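Local coordinates for DUF1573 domain-containing protein (Porphyromonas gingivalis, PDB 2QSV) that is of unknown function, perhaps tied to cysteine-type peptidase activity, and is seen here as its C-terminal part, two Ig-like domains in tandem, at residues H153-R158 against L162-D167; R51-Q56 against R61-S66. All coordinates share one frame; numbering follows the deposited sequence.

Interaction 1 (H153-R158 against L162-D167); sequences HSVTTR and LTAVPD. With NA (sodium ion), chain C.
A sodium site lies where strand 150-157 hands over to strand 162-166, an edge strand of the other sheet of the second Ig-like domain. Thr-157 OG1 and Leu-162 O each bind the sodium ion at 2.8 Å; Asn-159 O, from the turn between the strands, and three waters are the other ligands. The two oxygens sit only 2.9 Å apart because they share the ion, not a hydrogen bond. With chi1 at 57°, Thr-157 OG1 lies between the backbone N and the carbonyl carbon, and CG2 is left to meet Leu-162 CG at 3.8 Å, the two side chains crossing at about a right angle. Further along, Val-155 CG2 and Pro-166 CD meet tip to tip at 4.0 Å, and Val-155 CG1 comes against Ala-164 O, with Ala-164 CB a little farther off. Water stands in for direct backbone pairing: one molecule donates to both Val-155 O and Ala-164 O (2.9 Å to the latter), and a second accepts from Ala-164 N at 3.0 Å while also bonding Thr-157 OG1. The nearly antiparallel strands, their axes 6.7 Å apart at closest, are thus joined through the ion, the two bridging waters and a thin apolar seam.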
# COMPACT_ATOMS: atom_id res chain seq x y z
N HIS A 153 1.62 12.41 5.69
CA HIS A 153 0.78 12.31 4.52
C HIS A 153 -0.12 11.08 4.56
O HIS A 153 -1.25 11.14 4.10
CB HIS A 153 1.62 12.28 3.25
CG HIS A 153 2.53 13.44 3.11
ND1 HIS A 153 2.08 14.74 3.16
CD2 HIS A 153 3.86 13.51 2.89
CE1 HIS A 153 3.09 15.56 2.95
NE2 HIS A 153 4.19 14.83 2.78
N SER A 154 0.38 9.96 5.06
CA SER A 154 -0.49 8.78 5.23
C SER A 154 0.06 7.88 6.33
O SER A 154 1.26 7.89 6.59
CB SER A 154 -0.64 7.99 3.89
OG SER A 154 0.62 7.51 3.49
N VAL A 155 -0.82 7.11 6.96
CA VAL A 155 -0.45 6.17 7.99
C VAL A 155 -1.27 4.94 7.65
O VAL A 155 -2.49 4.97 7.76
CB VAL A 155 -0.75 6.66 9.45
CG1 VAL A 155 -0.48 5.54 10.43
CG2 VAL A 155 0.13 7.93 9.86
N THR A 156 -0.61 3.88 7.19
CA THR A 156 -1.33 2.72 6.70
C THR A 156 -0.90 1.39 7.38
O THR A 156 0.27 1.21 7.76
CB THR A 156 -1.33 2.63 5.15
OG1 THR A 156 -0.01 2.81 4.66
CG2 THR A 156 -2.25 3.72 4.48
N THR A 157 -1.88 0.52 7.57
CA THR A 157 -1.63 -0.83 8.04
C THR A 157 -2.21 -1.85 6.99
O THR A 157 -3.22 -1.57 6.31
CB THR A 157 -2.19 -1.05 9.48
OG1 THR A 157 -3.58 -0.74 9.50
CG2 THR A 157 -1.48 -0.11 10.53
N ARG A 158 -1.57 -2.98 6.85
CA ARG A 158 -2.09 -4.03 5.95
C ARG A 158 -2.75 -5.18 6.76
O ARG A 158 -3.69 -5.80 6.31
CB ARG A 158 -0.97 -4.59 5.04
CG ARG A 158 -0.25 -3.56 4.13
CD ARG A 158 -1.18 -2.81 3.18
NE ARG A 158 -0.45 -1.99 2.19
CZ ARG A 158 -0.90 -0.87 1.60
NH1 ARG A 158 -2.09 -0.37 1.93
NH2 ARG A 158 -0.14 -0.23 0.69
N LEU A 162 -4.66 -4.95 13.09
CA LEU A 162 -3.86 -3.78 13.50
C LEU A 162 -4.42 -2.49 12.91
O LEU A 162 -4.60 -2.39 11.69
CB LEU A 162 -2.41 -3.94 13.04
CG LEU A 162 -1.40 -2.78 13.28
CD1 LEU A 162 -1.13 -2.45 14.75
CD2 LEU A 162 -0.08 -3.10 12.60
N THR A 163 -4.69 -1.50 13.77
CA THR A 163 -5.02 -0.15 13.31
C THR A 163 -4.11 0.90 13.95
O THR A 163 -3.55 0.67 15.00
CB THR A 163 -6.49 0.24 13.59
OG1 THR A 163 -6.76 0.13 14.99
CG2 THR A 163 -7.46 -0.65 12.80
N ALA A 164 -3.90 2.02 13.24
CA ALA A 164 -3.02 3.10 13.74
C ALA A 164 -3.49 4.42 13.18
O ALA A 164 -3.51 4.60 11.95
CB ALA A 164 -1.54 2.84 13.40
N VAL A 165 -3.85 5.35 14.08
CA VAL A 165 -4.36 6.66 13.72
C VAL A 165 -3.61 7.76 14.50
O VAL A 165 -3.59 7.73 15.71
CB VAL A 165 -5.86 6.78 14.03
CG1 VAL A 165 -6.44 8.10 13.38
CG2 VAL A 165 -6.61 5.54 13.53
N PRO A 166 -2.99 8.74 13.79
CA PRO A 166 -2.31 9.79 14.56
C PRO A 166 -3.33 10.85 15.06
O PRO A 166 -4.32 11.11 14.38
CB PRO A 166 -1.32 10.38 13.55
CG PRO A 166 -2.10 10.29 12.22
CD PRO A 166 -2.85 8.94 12.33
N ASP A 167 -3.09 11.45 16.23
CA ASP A 167 -4.02 12.50 16.73
C ASP A 167 -3.98 13.73 15.81
O ASP A 167 -5.01 14.32 15.55
CB ASP A 167 -3.66 12.91 18.14
CG ASP A 167 -4.18 11.95 19.18
OD1 ASP A 167 -4.94 11.03 18.80
OD2 ASP A 167 -3.84 12.14 20.39
NA NA C . -5.44 -2.84 9.04
O HOH W 1 -4.52 6.14 9.76
O HOH W 2 -5.23 1.74 10.56
O HOH W 3 -6.21 -3.61 6.75
O HOH W 4 -7.21 -2.43 10.07
O HOH W 5 -6.15 -0.38 8.68

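Interaction 2 (R51-Q56 against R61-S66); sequences RAFRLQ and RELNLS
Arg-61 NH1 donates a weak hydrogen bond to Arg-54 O, 3.3 Å long and bent to 125° at the hydrogen, while Arg-61 NE on the same guanidinium forms a salt bridge with Asp-50 OD2. The carboxylate is the stronger partner and would be expected to balance the positive charge and fix the direction of the head; the carbonyl adds a second, looser hold. The same head, with CD behind it, lies along Phe-53. Arg-61 CD sits over one face of the ring, 3.5 Å from the Phe-53 centroid, as a CH-pi contact. The guanidinium plane is turned only 20° from the ring plane and slides off toward the root of the side chain, where Phe-53 CB lies 3.2 Å from Arg-61 NH2 and over the centre of the group. A bend at chi3 (-117°) turns the head of Arg-61 along the phenylalanine. Apolar neighbours complete the contact: Leu-55 CD2 touches Arg-61 CB at 3.5 Å, Leu-55 CG meets the ring edge of Phe-53, and Leu-63 CD2 approaches Phe-53 CE1 at 3.6 Å. Val-27 and Val-37, one from each sheet, also touch Phe-53. The two strands run roughly antiparallel with axes 9.6 Å apart at closest, which is the spacing of facing sheets and not of paired neighbours. Strand 52-55 edges one sheet and strand 61-67 lies within the other, so side chains meet across the interior of an Ig-like beta sandwich.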
# COMPACT_ATOMS: atom_id res chain seq x y z
N ARG A 51 -4.66 -3.16 -23.14
CA ARG A 51 -5.92 -3.09 -22.37
C ARG A 51 -7.04 -4.04 -22.78
O ARG A 51 -7.96 -4.28 -22.00
CB ARG A 51 -6.48 -1.66 -22.37
CG ARG A 51 -5.78 -0.75 -21.40
CD ARG A 51 -6.64 0.41 -21.03
NE ARG A 51 -7.64 -0.00 -20.07
CZ ARG A 51 -8.31 0.83 -19.28
NH1 ARG A 51 -8.07 2.13 -19.34
NH2 ARG A 51 -9.22 0.35 -18.45
N ALA A 52 -6.99 -4.56 -24.00
CA ALA A 52 -8.05 -5.44 -24.50
C ALA A 52 -7.43 -6.47 -25.44
O ALA A 52 -7.19 -6.19 -26.62
CB ALA A 52 -9.17 -4.64 -25.20
N PHE A 53 -7.17 -7.65 -24.91
CA PHE A 53 -6.44 -8.67 -25.65
C PHE A 53 -7.10 -10.04 -25.62
O PHE A 53 -7.95 -10.31 -24.75
CB PHE A 53 -5.02 -8.77 -25.13
CG PHE A 53 -4.92 -8.94 -23.64
CD1 PHE A 53 -4.89 -7.82 -22.80
CD2 PHE A 53 -4.82 -10.21 -23.08
CE1 PHE A 53 -4.78 -7.96 -21.43
CE2 PHE A 53 -4.70 -10.37 -21.70
CZ PHE A 53 -4.68 -9.23 -20.87
N ARG A 54 -6.71 -10.91 -26.56
CA ARG A 54 -7.03 -12.35 -26.51
C ARG A 54 -5.90 -13.24 -26.00
O ARG A 54 -4.72 -13.01 -26.29
CB ARG A 54 -7.43 -12.87 -27.88
CG ARG A 54 -8.86 -13.36 -27.97
CD ARG A 54 -9.65 -12.48 -28.94
NE ARG A 54 -10.71 -13.25 -29.60
CZ ARG A 54 -11.79 -12.73 -30.17
NH1 ARG A 54 -12.01 -11.41 -30.18
NH2 ARG A 54 -12.68 -13.54 -30.75
N LEU A 55 -6.28 -14.30 -25.28
CA LEU A 55 -5.33 -15.24 -24.65
C LEU A 55 -5.65 -16.68 -24.98
O LEU A 55 -6.78 -17.15 -24.78
CB LEU A 55 -5.39 -15.16 -23.13
CG LEU A 55 -4.54 -14.25 -22.25
CD1 LEU A 55 -4.80 -14.67 -20.79
CD2 LEU A 55 -3.05 -14.33 -22.58
N GLN A 56 -4.63 -17.43 -25.41
CA GLN A 56 -4.82 -18.80 -25.89
C GLN A 56 -4.85 -19.90 -24.80
O GLN A 56 -5.85 -20.64 -24.68
CB GLN A 56 -3.75 -19.13 -26.95
CG GLN A 56 -3.28 -17.90 -27.78
CD GLN A 56 -4.22 -17.57 -28.94
OE1 GLN A 56 -4.38 -18.35 -29.88
NE2 GLN A 56 -4.84 -16.38 -28.89
N ARG A 61 0.70 -14.36 -21.39
CA ARG A 61 0.95 -12.90 -21.61
C ARG A 61 1.42 -12.00 -20.43
O ARG A 61 1.21 -12.34 -19.26
CB ARG A 61 -0.28 -12.26 -22.25
CG ARG A 61 -0.18 -10.77 -22.27
CD ARG A 61 -1.51 -10.15 -22.43
NE ARG A 61 -1.55 -9.41 -23.68
CZ ARG A 61 -1.93 -9.90 -24.86
NH1 ARG A 61 -2.33 -11.17 -24.98
NH2 ARG A 61 -1.90 -9.12 -25.93
N GLU A 62 2.00 -10.84 -20.76
CA GLU A 62 2.51 -9.88 -19.76
C GLU A 62 1.94 -8.47 -19.86
O GLU A 62 1.79 -7.92 -20.97
CB GLU A 62 4.03 -9.76 -19.85
CG GLU A 62 4.77 -11.03 -19.46
CD GLU A 62 6.29 -10.91 -19.58
OE1 GLU A 62 6.80 -9.81 -19.92
OE2 GLU A 62 6.98 -11.92 -19.33
N LEU A 63 1.65 -7.88 -18.70
CA LEU A 63 1.19 -6.49 -18.65
C LEU A 63 2.22 -5.63 -17.90
O LEU A 63 2.63 -5.97 -16.78
CB LEU A 63 -0.21 -6.38 -18.02
CG LEU A 63 -1.29 -7.39 -18.47
CD1 LEU A 63 -2.57 -7.26 -17.66
CD2 LEU A 63 -1.58 -7.28 -19.97
N ASN A 64 2.65 -4.55 -18.55
CA ASN A 64 3.59 -3.60 -17.96
C ASN A 64 2.90 -2.29 -17.65
O ASN A 64 2.56 -1.54 -18.55
CB ASN A 64 4.82 -3.37 -18.86
CG ASN A 64 5.53 -4.68 -19.22
OD1 ASN A 64 5.62 -5.04 -20.39
ND2 ASN A 64 6.00 -5.40 -18.21
N LEU A 65 2.67 -2.04 -16.37
CA LEU A 65 2.04 -0.82 -15.92
C LEU A 65 3.13 0.23 -15.69
O LEU A 65 3.99 0.06 -14.82
CB LEU A 65 1.26 -1.08 -14.62
CG LEU A 65 -0.01 -1.94 -14.60
CD1 LEU A 65 0.18 -3.37 -15.13
CD2 LEU A 65 -0.49 -1.99 -13.16
N SER A 66 3.09 1.28 -16.49
CA SER A 66 3.98 2.43 -16.34
C SER A 66 3.42 3.44 -15.36
O SER A 66 2.23 3.76 -15.40
CB SER A 66 4.15 3.15 -17.68
OG SER A 66 4.88 2.34 -18.57

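Interactions 1 and 2 lie in different Ig-like domains on opposite sides of the chain's centre, their centres 34 Å apart and their nearest atoms about 14 Å apart. Each joins successive strands that pass from one sheet of a sandwich to the other, yet they are not equivalent places: by sheet order, strand 52-55 matches 170-171 and strand 61-67 matches 176-183. The sodium ion belongs to interaction 1, whereas interaction 2 has no metal and centres on a CH-pi contact between an arginine and a phenylalanine. Segment 153-158 of interaction 1 also borders the first domain, through the Arg-158 to Asp-79 salt bridge and the Ser-154 OG to Met-77 N hydrogen bond.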